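Local coordinates for protein 5-formaminoimidazole-4-carboxamide-1-(beta)-D-ribofuranosyl 5'-monophosphate synthetase (Methanocaldococcus jannaschii, PDB 2R7L) that catalyses the ATP- and formate-dependent formylation of AICAR to FAICAR, a folate-free step of purine biosynthesis, at residues K13-K16 against D17-T20; G340-I343 against A344-K348; N75-I78 against Q79-R83; N69-D72 against I73-E76. One frame throughout, in Å; residues are numbered along the deposited sequence.

Interaction 1 (K13-K16 against D17-T20)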
ATOM      1  N   LYS A  13      19.968  23.836  21.342  1.00 62.82           N
ATOM      2  CA  LYS A  13      20.545  22.976  22.364  1.00 60.72           C
ATOM      3  C   LYS A  13      19.854  21.621  22.367  1.00 59.31           C
ATOM      4  O   LYS A  13      20.096  20.786  23.238  1.00 54.57           O
ATOM      5  CB  LYS A  13      20.430  23.636  23.738  1.00 65.28           C
ATOM      6  CG  LYS A  13      21.041  25.025  23.800  1.00 74.04           C
ATOM      7  CD  LYS A  13      21.044  25.575  25.219  1.00 82.17           C
ATOM      8  CE  LYS A  13      21.700  26.949  25.274  1.00 85.36           C
ATOM      9  NZ  LYS A  13      21.855  27.434  26.674  1.00 86.91           N
ATOM     10  N   TYR A  14      18.983  21.416  21.384  1.00 57.28           N
ATOM     11  CA  TYR A  14      18.278  20.152  21.223  1.00 55.62           C
ATOM     12  C   TYR A  14      19.189  19.126  20.546  1.00 48.86           C
ATOM     13  O   TYR A  14      20.021  19.479  19.715  1.00 45.03           O
ATOM     14  CB  TYR A  14      17.020  20.365  20.367  1.00 58.05           C
ATOM     15  CG  TYR A  14      15.738  20.669  21.131  1.00 58.01           C
ATOM     16  CD1 TYR A  14      15.766  21.133  22.444  1.00 55.89           C
ATOM     17  CD2 TYR A  14      14.497  20.514  20.520  1.00 55.64           C
ATOM     18  CE1 TYR A  14      14.593  21.410  23.132  1.00 51.13           C
ATOM     19  CE2 TYR A  14      13.324  20.796  21.195  1.00 52.20           C
ATOM     20  CZ  TYR A  14      13.377  21.241  22.499  1.00 56.11           C
ATOM     21  OH  TYR A  14      12.204  21.514  23.166  1.00 56.20           O
ATOM     22  N   ASN A  15      19.032  17.861  20.914  1.00 46.79           N
ATOM     23  CA  ASN A  15      19.624  16.761  20.161  1.00 40.28           C
ATOM     24  C   ASN A  15      18.907  16.601  18.824  1.00 38.82           C
ATOM     25  O   ASN A  15      17.834  16.002  18.754  1.00 40.91           O
ATOM     26  CB  ASN A  15      19.517  15.469  20.974  1.00 38.94           C
ATOM     27  CG  ASN A  15      20.248  14.300  20.326  1.00 45.66           C
ATOM     28  OD1 ASN A  15      20.498  14.286  19.118  1.00 45.24           O
ATOM     29  ND2 ASN A  15      20.584  13.302  21.134  1.00 48.26           N
ATOM     30  N   LYS A  16      19.497  17.145  17.762  1.00 44.24           N
ATOM     31  CA  LYS A  16      18.857  17.174  16.441  1.00 46.41           C
ATOM     32  C   LYS A  16      18.606  15.802  15.806  1.00 47.69           C
ATOM     33  O   LYS A  16      18.031  15.724  14.716  1.00 44.27           O
ATOM     34  CB  LYS A  16      19.671  18.027  15.466  1.00 52.97           C
ATOM     35  CG  LYS A  16      20.055  19.400  15.987  1.00 61.57           C
ATOM     36  CD  LYS A  16      18.874  20.354  16.028  1.00 59.36           C
ATOM     37  CE  LYS A  16      19.334  21.742  16.434  1.00 58.68           C
ATOM     38  NZ  LYS A  16      20.149  21.674  17.679  1.00 57.70           N
ATOM     39  N   ASP A  17      19.038  14.734  16.473  1.00 44.73           N
ATOM     40  CA  ASP A  17      18.865  13.379  15.946  1.00 46.99           C
ATOM     41  C   ASP A  17      17.672  12.718  16.621  1.00 45.91           C
ATOM     42  O   ASP A  17      17.266  11.613  16.251  1.00 42.63           O
ATOM     43  CB  ASP A  17      20.117  12.517  16.197  1.00 45.35           C
ATOM     44  CG  ASP A  17      21.346  13.030  15.474  1.00 46.34           C
ATOM     45  OD1 ASP A  17      21.240  13.405  14.289  1.00 45.10           O
ATOM     46  OD2 ASP A  17      22.429  13.042  16.097  1.00 53.05           O
ATOM     47  N   GLU A  18      17.124  13.394  17.626  1.00 41.87           N
ATOM     48  CA  GLU A  18      16.048  12.830  18.427  1.00 44.00           C
ATOM     49  C   GLU A  18      14.878  13.793  18.622  1.00 40.44           C
ATOM     50  O   GLU A  18      14.256  13.815  19.687  1.00 37.40           O
ATOM     51  CB  GLU A  18      16.592  12.380  19.778  1.00 43.10           C
ATOM     52  CG  GLU A  18      17.795  11.464  19.654  1.00 54.26           C
ATOM     53  CD  GLU A  18      18.278  10.954  20.988  1.00 53.57           C
ATOM     54  OE1 GLU A  18      17.673  11.319  22.018  1.00 59.01           O
ATOM     55  OE2 GLU A  18      19.263  10.187  21.003  1.00 54.74           O
ATOM     56  N   ILE A  19      14.580  14.581  17.593  1.00 41.70           N
ATOM     57  CA  ILE A  19      13.464  15.521  17.659  1.00 44.51           C
ATOM     58  C   ILE A  19      12.148  14.750  17.731  1.00 47.44           C
ATOM     59  O   ILE A  19      11.859  13.905  16.875  1.00 45.83           O
ATOM     60  CB  ILE A  19      13.443  16.480  16.453  1.00 41.62           C
ATOM     61  CG1 ILE A  19      14.721  17.319  16.404  1.00 41.86           C
ATOM     62  CG2 ILE A  19      12.211  17.379  16.493  1.00 40.60           C
ATOM     63  CD1 ILE A  19      14.992  18.105  17.659  1.00 42.04           C
ATOM     64  N   THR A  20      11.372  15.021  18.773  1.00 42.35           N
ATOM     65  CA  THR A  20      10.059  14.412  18.917  1.00 44.80           C
ATOM     66  C   THR A  20       8.967  15.453  18.675  1.00 42.39           C
ATOM     67  O   THR A  20       9.235  16.659  18.625  1.00 42.74           O
ATOM     68  CB  THR A  20       9.856  13.802  20.307  1.00 40.76           C
ATOM     69  OG1 THR A  20       9.783  14.850  21.280  1.00 40.00           O
ATOM     70  CG2 THR A  20      10.995  12.853  20.657  1.00 40.18           C
TER
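Asp17 meets Asn15 through its backbone N, which donates to Asn15 OD1 at 3.1 Å in a bond bent to 157° and tilted from the plane of the amide. This is an Asx turn, and it lies within a type I beta turn from Asn15 to Glu18. The amide is delivered by Asn15 CG standing opposite the backbone N (chi1 -174°), which swings OD1 forward over the turn. At Glu18, the backbone N closes the turn on Asn15 O at 2.9 Å. Its carboxylate stacks on the Asn15 amide, the two planes 26° apart, with Asn15 ND2 3.3 Å from Glu18 CD. The acid's firm partner is elsewhere: Glu18 OE2 accepts from the backbone N of Phe64 of the second subunit. Ile19 then turns CD1 back to the edge of the Tyr14 ring, 3.8 Å from Tyr14 CD2, while Tyr14 OH bonds to Ser87 O. Replacing Asn15 by an alanine would probably leave Asp17 N without its side-chain acceptor and bare the stacked side of the Glu18 carboxylate. Two bonds accepted by one asparagine, at O and OD1, thus brace the turn between helix 4-11 and strand 20-24, and the stacked amide probably helps to orient a carboxylate that reaches across a subunit interface.

Interaction 2 (G340-I343 against A344-K348)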
ATOM      1  N   GLY A 340      -2.731  16.305  10.650  1.00 18.21           N
ATOM      2  CA  GLY A 340      -1.654  15.941  11.575  1.00 22.09           C
ATOM      3  C   GLY A 340      -0.384  15.429  10.891  1.00 35.29           C
ATOM      4  O   GLY A 340       0.736  15.765  11.306  1.00 25.61           O
ATOM      5  N   GLN A 341      -0.546  14.612   9.848  1.00 26.85           N
ATOM      6  CA  GLN A 341       0.601  14.083   9.109  1.00 23.55           C
ATOM      7  C   GLN A 341       1.253  15.134   8.223  1.00 28.52           C
ATOM      8  O   GLN A 341       2.468  15.105   8.010  1.00 26.13           O
ATOM      9  CB  GLN A 341       0.230  12.861   8.253  1.00 26.04           C
ATOM     10  CG  GLN A 341       1.472  12.219   7.624  1.00 19.91           C
ATOM     11  CD  GLN A 341       1.193  10.962   6.836  1.00 30.53           C
ATOM     12  OE1 GLN A 341       0.042  10.554   6.666  1.00 25.88           O
ATOM     13  NE2 GLN A 341       2.262  10.335   6.339  1.00 24.03           N
ATOM     14  N   ARG A 342       0.437  16.040   7.691  1.00 25.89           N
ATOM     15  CA  ARG A 342       0.924  17.173   6.902  1.00 28.45           C
ATOM     16  C   ARG A 342       1.764  18.136   7.743  1.00 30.58           C
ATOM     17  O   ARG A 342       2.751  18.695   7.263  1.00 31.17           O
ATOM     18  CB  ARG A 342      -0.242  17.929   6.264  1.00 28.35           C
ATOM     19  CG  ARG A 342       0.194  19.092   5.377  1.00 27.50           C
ATOM     20  CD  ARG A 342       1.000  18.599   4.203  1.00 30.17           C
ATOM     21  NE  ARG A 342       1.667  19.666   3.454  1.00 27.78           N
ATOM     22  CZ  ARG A 342       2.873  20.146   3.749  1.00 32.49           C
ATOM     23  NH1 ARG A 342       3.547  19.671   4.798  1.00 24.10           N
ATOM     24  NH2 ARG A 342       3.404  21.112   3.001  1.00 31.47           N
ATOM     25  N   ILE A 343       1.369  18.329   8.994  1.00 26.06           N
ATOM     26  CA  ILE A 343       2.166  19.124   9.930  1.00 32.91           C
ATOM     27  C   ILE A 343       3.522  18.437  10.167  1.00 37.64           C
ATOM     28  O   ILE A 343       4.575  19.049   9.991  1.00 32.40           O
ATOM     29  CB  ILE A 343       1.413  19.330  11.266  1.00 34.32           C
ATOM     30  CG1 ILE A 343       0.229  20.288  11.069  1.00 34.15           C
ATOM     31  CG2 ILE A 343       2.351  19.833  12.363  1.00 33.71           C
ATOM     32  CD1 ILE A 343      -0.808  20.217  12.168  1.00 29.46           C
ATOM     33  N   ALA A 344       3.476  17.156  10.531  1.00 33.41           N
ATOM     34  CA  ALA A 344       4.675  16.354  10.812  1.00 35.30           C
ATOM     35  C   ALA A 344       5.664  16.351   9.652  1.00 32.55           C
ATOM     36  O   ALA A 344       6.869  16.428   9.853  1.00 36.67           O
ATOM     37  CB  ALA A 344       4.289  14.947  11.162  1.00 25.95           C
ATOM     38  N   ARG A 345       5.138  16.274   8.440  1.00 31.97           N
ATOM     39  CA  ARG A 345       5.959  16.266   7.255  1.00 34.62           C
ATOM     40  C   ARG A 345       6.713  17.582   7.086  1.00 40.98           C
ATOM     41  O   ARG A 345       7.895  17.581   6.746  1.00 40.11           O
ATOM     42  CB  ARG A 345       5.092  15.989   6.029  1.00 31.71           C
ATOM     43  CG  ARG A 345       5.805  16.209   4.720  1.00 33.54           C
ATOM     44  CD  ARG A 345       5.048  15.525   3.613  1.00 44.31           C
ATOM     45  NE  ARG A 345       4.708  14.164   4.011  1.00 45.16           N
ATOM     46  CZ  ARG A 345       3.773  13.420   3.429  1.00 46.49           C
ATOM     47  NH1 ARG A 345       3.066  13.909   2.419  1.00 48.13           N
ATOM     48  NH2 ARG A 345       3.539  12.192   3.871  1.00 37.82           N
ATOM     49  N   GLU A 346       6.029  18.700   7.315  1.00 40.69           N
ATOM     50  CA  GLU A 346       6.664  20.007   7.218  1.00 32.78           C
ATOM     51  C   GLU A 346       7.784  20.069   8.244  1.00 28.54           C
ATOM     52  O   GLU A 346       8.853  20.594   7.971  1.00 30.53           O
ATOM     53  CB  GLU A 346       5.656  21.147   7.432  1.00 35.09           C
ATOM     54  CG  GLU A 346       6.088  22.518   6.849  1.00 24.89           C
ATOM     55  CD  GLU A 346       5.947  22.592   5.338  1.00 32.62           C
ATOM     56  OE1 GLU A 346       5.628  21.557   4.706  1.00 36.17           O
ATOM     57  OE2 GLU A 346       6.150  23.691   4.769  1.00 33.05           O
ATOM     58  N   ILE A 347       7.543  19.512   9.422  1.00 21.30           N
ATOM     59  CA  ILE A 347       8.584  19.456  10.437  1.00 28.31           C
ATOM     60  C   ILE A 347       9.755  18.592   9.948  1.00 37.70           C
ATOM     61  O   ILE A 347      10.911  19.019  10.009  1.00 39.66           O
ATOM     62  CB  ILE A 347       8.040  18.972  11.792  1.00 28.79           C
ATOM     63  CG1 ILE A 347       7.008  19.982  12.331  1.00 31.70           C
ATOM     64  CG2 ILE A 347       9.174  18.811  12.788  1.00 33.40           C
ATOM     65  CD1 ILE A 347       6.346  19.582  13.656  1.00 23.50           C
ATOM     66  N   LYS A 348       9.443  17.399   9.434  1.00 33.15           N
ATOM     67  CA  LYS A 348      10.443  16.500   8.865  1.00 31.18           C
ATOM     68  C   LYS A 348      11.294  17.226   7.829  1.00 30.89           C
ATOM     69  O   LYS A 348      12.506  17.344   7.985  1.00 39.30           O
ATOM     70  CB  LYS A 348       9.761  15.281   8.236  1.00 31.22           C
ATOM     71  CG  LYS A 348      10.682  14.108   7.937  1.00 34.98           C
ATOM     72  CD  LYS A 348       9.935  13.039   7.160  1.00 32.49           C
ATOM     73  CE  LYS A 348      10.585  11.687   7.313  1.00 40.04           C
ATOM     74  NZ  LYS A 348       9.688  10.586   6.860  1.00 49.29           N
TER
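Arg342 and Glu346, one helical turn apart, form the salt bridge of this stretch of helix 339-353. The guanidinium grips end-on: NH1 and NH2 both donate to a single oxygen, with Arg342 NH1 and Arg342 NH2 each 2.8 Å from Glu346 OE1. That oxygen lies near the guanidinium plane, but the carboxylate plane is turned 51° away, and both nitrogens approach OE1 from the same face of the acid. Bends at chi2 in both residues (63° in Arg342, 76° in Glu346) fold the two chains back toward each other. Each group has a further partner: Arg342 NE pairs with Glu221, and Glu346 OE2 accepts from Ser214 OG at the end of strand 205-214.

A second polar pair is held together indirectly. Gln341 NE2 and Arg345 NH2, both donors, sit 3.3 Å apart with their planes steeply inclined; their shared acceptor is the carboxylate oxygen OE2 of Glu39.

Backbone bonds carry the helix, among them Arg345 N to Gln341 O at 2.9 Å and Ile347 N to Ile343 O at 3.1 Å.

Apolar contact is lighter, with Ile343 CG2 4.2 Å from Ile347 CD1. Ile347 and Ala344 also pack on Ile21 of strand 20-24, and Ile343 on Phe212.

With Glu221 and Glu346 on one guanidinium and Glu39 serving the other, the two buried or half-buried arginines are probably kept charged, and the helix is tied by ionic bonds to both the N-terminal domain and the ATP-grasp sheet.

Interaction 3 (N75-I78 against Q79-R83)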
ATOM      1  N   ASN A  75       3.228  24.903  33.885  1.00 49.88           N
ATOM      2  CA  ASN A  75       4.259  24.760  34.913  1.00 55.43           C
ATOM      3  C   ASN A  75       5.645  24.554  34.332  1.00 61.10           C
ATOM      4  O   ASN A  75       5.811  23.881  33.313  1.00 61.97           O
ATOM      5  CB  ASN A  75       3.927  23.612  35.863  1.00 51.80           C
ATOM      6  CG  ASN A  75       2.698  23.889  36.695  1.00 56.20           C
ATOM      7  OD1 ASN A  75       2.161  24.996  36.676  1.00 53.62           O
ATOM      8  ND2 ASN A  75       2.240  22.881  37.433  1.00 60.68           N
ATOM      9  N   GLU A  76       6.640  25.128  34.998  1.00 66.61           N
ATOM     10  CA  GLU A  76       8.013  25.074  34.522  1.00 68.55           C
ATOM     11  C   GLU A  76       8.538  23.644  34.562  1.00 66.14           C
ATOM     12  O   GLU A  76       9.445  23.291  33.814  1.00 67.57           O
ATOM     13  CB  GLU A  76       8.900  25.999  35.356  1.00 73.35           C
ATOM     14  CG  GLU A  76       9.683  27.013  34.532  1.00 75.13           C
ATOM     15  CD  GLU A  76      10.774  26.376  33.696  1.00 75.86           C
ATOM     16  OE1 GLU A  76      11.453  25.457  34.206  1.00 74.21           O
ATOM     17  OE2 GLU A  76      10.958  26.803  32.535  1.00 75.44           O
ATOM     18  N   GLU A  77       7.958  22.821  35.430  1.00 62.46           N
ATOM     19  CA  GLU A  77       8.324  21.412  35.512  1.00 64.12           C
ATOM     20  C   GLU A  77       8.007  20.679  34.210  1.00 68.05           C
ATOM     21  O   GLU A  77       8.762  19.807  33.774  1.00 67.26           O
ATOM     22  CB  GLU A  77       7.594  20.735  36.672  1.00 68.01           C
ATOM     23  CG  GLU A  77       7.863  19.240  36.777  1.00 76.86           C
ATOM     24  CD  GLU A  77       6.915  18.531  37.729  1.00 82.96           C
ATOM     25  OE1 GLU A  77       6.234  19.219  38.522  1.00 86.44           O
ATOM     26  OE2 GLU A  77       6.853  17.282  37.686  1.00 84.01           O
ATOM     27  N   ILE A  78       6.880  21.037  33.597  1.00 68.06           N
ATOM     28  CA  ILE A  78       6.414  20.376  32.383  1.00 60.71           C
ATOM     29  C   ILE A  78       7.175  20.871  31.161  1.00 58.97           C
ATOM     30  O   ILE A  78       7.498  20.094  30.265  1.00 64.47           O
ATOM     31  CB  ILE A  78       4.899  20.576  32.177  1.00 61.24           C
ATOM     32  CG1 ILE A  78       4.125  20.097  33.410  1.00 61.27           C
ATOM     33  CG2 ILE A  78       4.422  19.879  30.905  1.00 58.72           C
ATOM     34  CD1 ILE A  78       4.449  18.681  33.842  1.00 66.38           C
ATOM     35  N   GLN A  79       7.466  22.167  31.129  1.00 52.77           N
ATOM     36  CA  GLN A  79       8.248  22.733  30.043  1.00 57.06           C
ATOM     37  C   GLN A  79       9.631  22.089  29.971  1.00 60.78           C
ATOM     38  O   GLN A  79      10.210  21.970  28.890  1.00 63.22           O
ATOM     39  CB  GLN A  79       8.401  24.240  30.216  1.00 59.30           C
ATOM     40  CG  GLN A  79       7.101  25.004  30.370  1.00 60.00           C
ATOM     41  CD  GLN A  79       7.309  26.502  30.283  1.00 60.35           C
ATOM     42  OE1 GLN A  79       8.122  26.981  29.491  1.00 58.66           O
ATOM     43  NE2 GLN A  79       6.570  27.252  31.094  1.00 60.76           N
ATOM     44  N   GLU A  80      10.158  21.685  31.125  1.00 59.33           N
ATOM     45  CA  GLU A  80      11.492  21.089  31.192  1.00 61.24           C
ATOM     46  C   GLU A  80      11.538  19.688  30.610  1.00 56.09           C
ATOM     47  O   GLU A  80      12.406  19.379  29.796  1.00 59.24           O
ATOM     48  CB  GLU A  80      12.042  21.093  32.623  1.00 64.18           C
ATOM     49  CG  GLU A  80      13.223  22.041  32.812  1.00 66.91           C
ATOM     50  CD  GLU A  80      14.484  21.559  32.110  1.00 68.53           C
ATOM     51  OE1 GLU A  80      14.839  20.373  32.273  1.00 69.06           O
ATOM     52  OE2 GLU A  80      15.124  22.365  31.400  1.00 69.00           O
ATOM     53  N   LYS A  81      10.608  18.840  31.036  1.00 53.65           N
ATOM     54  CA  LYS A  81      10.479  17.511  30.465  1.00 56.99           C
ATOM     55  C   LYS A  81      10.376  17.583  28.944  1.00 57.87           C
ATOM     56  O   LYS A  81      11.018  16.808  28.239  1.00 62.69           O
ATOM     57  CB  LYS A  81       9.255  16.801  31.033  1.00 53.00           C
ATOM     58  CG  LYS A  81       9.232  16.721  32.540  1.00 57.22           C
ATOM     59  CD  LYS A  81       8.087  15.841  33.005  1.00 60.42           C
ATOM     60  CE  LYS A  81       8.021  15.760  34.518  1.00 62.64           C
ATOM     61  NZ  LYS A  81       6.882  14.913  34.955  1.00 59.64           N
ATOM     62  N   LEU A  82       9.577  18.523  28.443  1.00 51.26           N
ATOM     63  CA  LEU A  82       9.387  18.675  27.004  1.00 47.93           C
ATOM     64  C   LEU A  82      10.675  19.087  26.312  1.00 49.70           C
ATOM     65  O   LEU A  82      10.947  18.673  25.182  1.00 47.11           O
ATOM     66  CB  LEU A  82       8.285  19.694  26.695  1.00 45.17           C
ATOM     67  CG  LEU A  82       6.832  19.306  26.980  1.00 45.11           C
ATOM     68  CD1 LEU A  82       5.912  20.503  26.755  1.00 45.37           C
ATOM     69  CD2 LEU A  82       6.403  18.126  26.118  1.00 41.40           C
ATOM     70  N   ARG A  83      11.465  19.911  26.989  1.00 52.36           N
ATOM     71  CA  ARG A  83      12.734  20.365  26.437  1.00 55.59           C
ATOM     72  C   ARG A  83      13.782  19.255  26.473  1.00 50.50           C
ATOM     73  O   ARG A  83      14.631  19.174  25.592  1.00 46.01           O
ATOM     74  CB  ARG A  83      13.243  21.602  27.180  1.00 57.88           C
ATOM     75  CG  ARG A  83      12.714  22.928  26.641  1.00 57.21           C
ATOM     76  CD  ARG A  83      13.429  24.092  27.310  1.00 58.22           C
ATOM     77  NE  ARG A  83      13.334  23.989  28.764  1.00 58.95           N
ATOM     78  CZ  ARG A  83      12.605  24.795  29.529  1.00 59.14           C
ATOM     79  NH1 ARG A  83      11.915  25.788  28.983  1.00 50.66           N
ATOM     80  NH2 ARG A  83      12.574  24.611  30.843  1.00 56.94           N
TER
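The guanidinium of Arg83 has Glu76 at its edge, two turns of helix 76-84 earlier, and the carbonyl oxygen of Gln79 over the centre of one face, 3.7 Å above the plane. Arg83 NH2 donates to Glu76 OE2 at 3.2 Å in a nearly straight bond (171°), reaching the acid on its syn side. The carboxylate and guanidinium lie only 16° from coplanar. Glu80 joins from another part of the same edge, its OE2 3.4 Å from Arg83 NH2 in a weaker bond, and the three residues make a salt-bridge network. Because a bend at chi3 (-54°) turns the arginine back along the helix, NH2 can serve both acids, while NH1 donates to Leu109 O. The positive group probably offsets the like charges of the two glutamates.

On another flank, Glu77 and Lys81 run side by side and point the same way. Their salt bridge is long, with OE2 of Glu77 3.6 Å from NZ of Lys81. The buried Gln79 accepts from Leu109 N through OE1, its CG lying 3.4 Å from Asn75 O. On the buried side Ile78 CG2 is 4.5 Å from Leu82 CD1, and Leu82 packs on Ile65 of strand 63-66.

Asn75 holds the N-cap position, and its backbone O takes Gln79 N as the first turn closes. The arrangement is that of an amphipathic helix: charged pairs span its turns on the outer flanks, while Ile78 and Leu82 face inward. Here it forms the beta-alpha-beta crossover from strand 63-66 to strand 87-89 in the Rossmann-like N-terminal domain.

Interaction 4 (N69-D72 against I73-E76)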
ATOM      1  N   ASN A  69      -3.751  18.203  36.497  1.00 41.28           N
ATOM      2  CA  ASN A  69      -4.832  18.821  35.744  1.00 51.33           C
ATOM      3  C   ASN A  69      -4.193  19.494  34.545  1.00 49.49           C
ATOM      4  O   ASN A  69      -3.054  19.961  34.639  1.00 49.45           O
ATOM      5  CB  ASN A  69      -5.553  19.873  36.597  1.00 59.73           C
ATOM      6  CG  ASN A  69      -6.324  19.262  37.756  1.00 68.40           C
ATOM      7  OD1 ASN A  69      -7.379  18.652  37.565  1.00 70.42           O
ATOM      8  ND2 ASN A  69      -5.801  19.429  38.969  1.00 70.87           N
ATOM      9  N   PHE A  70      -4.912  19.560  33.425  1.00 43.38           N
ATOM     10  CA  PHE A  70      -4.329  20.101  32.198  1.00 46.77           C
ATOM     11  C   PHE A  70      -3.840  21.529  32.385  1.00 49.28           C
ATOM     12  O   PHE A  70      -3.093  22.054  31.558  1.00 47.26           O
ATOM     13  CB  PHE A  70      -5.305  20.034  31.017  1.00 52.46           C
ATOM     14  CG  PHE A  70      -5.471  18.656  30.431  1.00 54.01           C
ATOM     15  CD1 PHE A  70      -6.477  18.400  29.512  1.00 51.29           C
ATOM     16  CD2 PHE A  70      -4.639  17.612  30.810  1.00 54.79           C
ATOM     17  CE1 PHE A  70      -6.639  17.135  28.969  1.00 52.88           C
ATOM     18  CE2 PHE A  70      -4.800  16.344  30.269  1.00 51.88           C
ATOM     19  CZ  PHE A  70      -5.800  16.106  29.351  1.00 51.18           C
ATOM     20  N   SER A  71      -4.263  22.163  33.471  1.00 54.41           N
ATOM     21  CA  SER A  71      -3.836  23.525  33.742  1.00 58.45           C
ATOM     22  C   SER A  71      -2.341  23.573  34.063  1.00 54.31           C
ATOM     23  O   SER A  71      -1.691  24.602  33.875  1.00 53.49           O
ATOM     24  CB  SER A  71      -4.655  24.124  34.883  1.00 62.16           C
ATOM     25  OG  SER A  71      -4.720  25.532  34.753  1.00 70.59           O
ATOM     26  N   ASP A  72      -1.801  22.446  34.523  1.00 53.77           N
ATOM     27  CA  ASP A  72      -0.398  22.360  34.935  1.00 53.64           C
ATOM     28  C   ASP A  72       0.600  22.455  33.782  1.00 54.54           C
ATOM     29  O   ASP A  72       1.787  22.685  34.007  1.00 54.78           O
ATOM     30  CB  ASP A  72      -0.153  21.071  35.718  1.00 49.27           C
ATOM     31  CG  ASP A  72      -0.951  21.014  36.998  1.00 53.60           C
ATOM     32  OD1 ASP A  72      -1.242  22.087  37.564  1.00 56.00           O
ATOM     33  OD2 ASP A  72      -1.289  19.897  37.442  1.00 59.52           O
ATOM     34  N   ILE A  73       0.121  22.286  32.554  1.00 51.82           N
ATOM     35  CA  ILE A  73       1.012  22.241  31.395  1.00 52.79           C
ATOM     36  C   ILE A  73       1.780  23.543  31.176  1.00 54.31           C
ATOM     37  O   ILE A  73       2.688  23.608  30.342  1.00 54.48           O
ATOM     38  CB  ILE A  73       0.257  21.838  30.115  1.00 49.04           C
ATOM     39  CG1 ILE A  73      -0.605  22.993  29.605  1.00 50.11           C
ATOM     40  CG2 ILE A  73      -0.590  20.612  30.385  1.00 51.60           C
ATOM     41  CD1 ILE A  73      -1.479  22.625  28.420  1.00 48.26           C
ATOM     42  N   LYS A  74       1.416  24.580  31.924  1.00 53.71           N
ATOM     43  CA  LYS A  74       2.169  25.830  31.903  1.00 56.86           C
ATOM     44  C   LYS A  74       3.351  25.756  32.871  1.00 50.05           C
ATOM     45  O   LYS A  74       4.348  26.452  32.694  1.00 45.22           O
ATOM     46  CB  LYS A  74       1.270  27.014  32.266  1.00 60.42           C
ATOM     47  CG  LYS A  74       0.458  26.794  33.527  1.00 65.70           C
ATOM     48  CD  LYS A  74      -0.024  28.103  34.127  1.00 69.93           C
ATOM     49  CE  LYS A  74      -1.105  27.851  35.162  1.00 71.92           C
ATOM     50  NZ  LYS A  74      -0.728  26.743  36.081  1.00 72.21           N
ATOM     51  N   ASN A  75       3.228  24.903  33.885  1.00 49.88           N
ATOM     52  CA  ASN A  75       4.259  24.760  34.913  1.00 55.43           C
ATOM     53  C   ASN A  75       5.645  24.554  34.332  1.00 61.10           C
ATOM     54  O   ASN A  75       5.811  23.881  33.313  1.00 61.97           O
ATOM     55  CB  ASN A  75       3.927  23.612  35.863  1.00 51.80           C
ATOM     56  CG  ASN A  75       2.698  23.889  36.695  1.00 56.20           C
ATOM     57  OD1 ASN A  75       2.161  24.996  36.676  1.00 53.62           O
ATOM     58  ND2 ASN A  75       2.240  22.881  37.433  1.00 60.68           N
ATOM     59  N   GLU A  76       6.640  25.128  34.998  1.00 66.61           N
ATOM     60  CA  GLU A  76       8.013  25.074  34.522  1.00 68.55           C
ATOM     61  C   GLU A  76       8.538  23.644  34.562  1.00 66.14           C
ATOM     62  O   GLU A  76       9.445  23.291  33.814  1.00 67.57           O
ATOM     63  CB  GLU A  76       8.900  25.999  35.356  1.00 73.35           C
ATOM     64  CG  GLU A  76       9.683  27.013  34.532  1.00 75.13           C
ATOM     65  CD  GLU A  76      10.774  26.376  33.696  1.00 75.86           C
ATOM     66  OE1 GLU A  76      11.453  25.457  34.206  1.00 74.21           O
ATOM     67  OE2 GLU A  76      10.958  26.803  32.535  1.00 75.44           O
TER
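Asp72 and Asn75 meet at the end of a short 3-10 segment, residues 70-74, that leads from strand 63-66 of the Rossmann-like domain into the next helix. Asn75 N donates to Asp72 O in a short bond of 2.6 Å. Their side chains lie alongside each other and point the same way, with Asn75 ND2 3.5 Å from Asp72 CB and the amide and carboxylate planes 29° apart. Two residues earlier in the segment, Ile73 N reaches Phe70 O in a weak bond at 3.4 Å. The same carbonyl oxygen is crowded by the branches of Ile73, CG2 standing 3.1 Å from it.

Lys74 curls over Ser71 O. A chi1 of 50° places CG between the backbone N and carbonyl carbon, and a further bend at chi4 brings NZ back to Ser71 O in a weak bond of 3.2 Å; NZ also bonds weakly to Asn75 OD1. A glycine in place of Asn75 is likely to cost Lys74 NZ that acceptor, leaving the ammonium more mobile, and to strip the cover from the Asp72 side chain.

Further out, Ile73 packs on Phe95, Tyr98 and Cys99 of helix 93-99, and the Phe70 ring meets Tyr98 edge-to-face. The side chain of Phe70 comes within about 7 Å of the bound AICAR, so the segment lies near the substrate pocket. At the start of the segment, Asp72 holds the chain with its own carboxylate: Asn69 N donates to Asp72 OD2 at 3.1 Å, from above the carboxylate plane.

Interactions 3 and 4 are consecutive, sharing Asn75 and Glu76: the 3-10 segment of 69-76 feeds helix 76-84, and Gln79 NE2 probably bonds back to Lys74 O. Interaction 1 touches the far end of that helix, where Tyr14 CE1 packs on Arg83 O. Interaction 2 touches none of the others, its nearest atoms about 5 Å from interaction 1, and is the buried contact of the set; its paired charges sit between domains. By contrast, interaction 3 combines surface charges with a buried aliphatic side. The two loop contacts hold together by turn bonds, with an asparagine side chain in interaction 1, beside another subunit, and a lysine curled over a carbonyl in interaction 4, toward the substrate pocket.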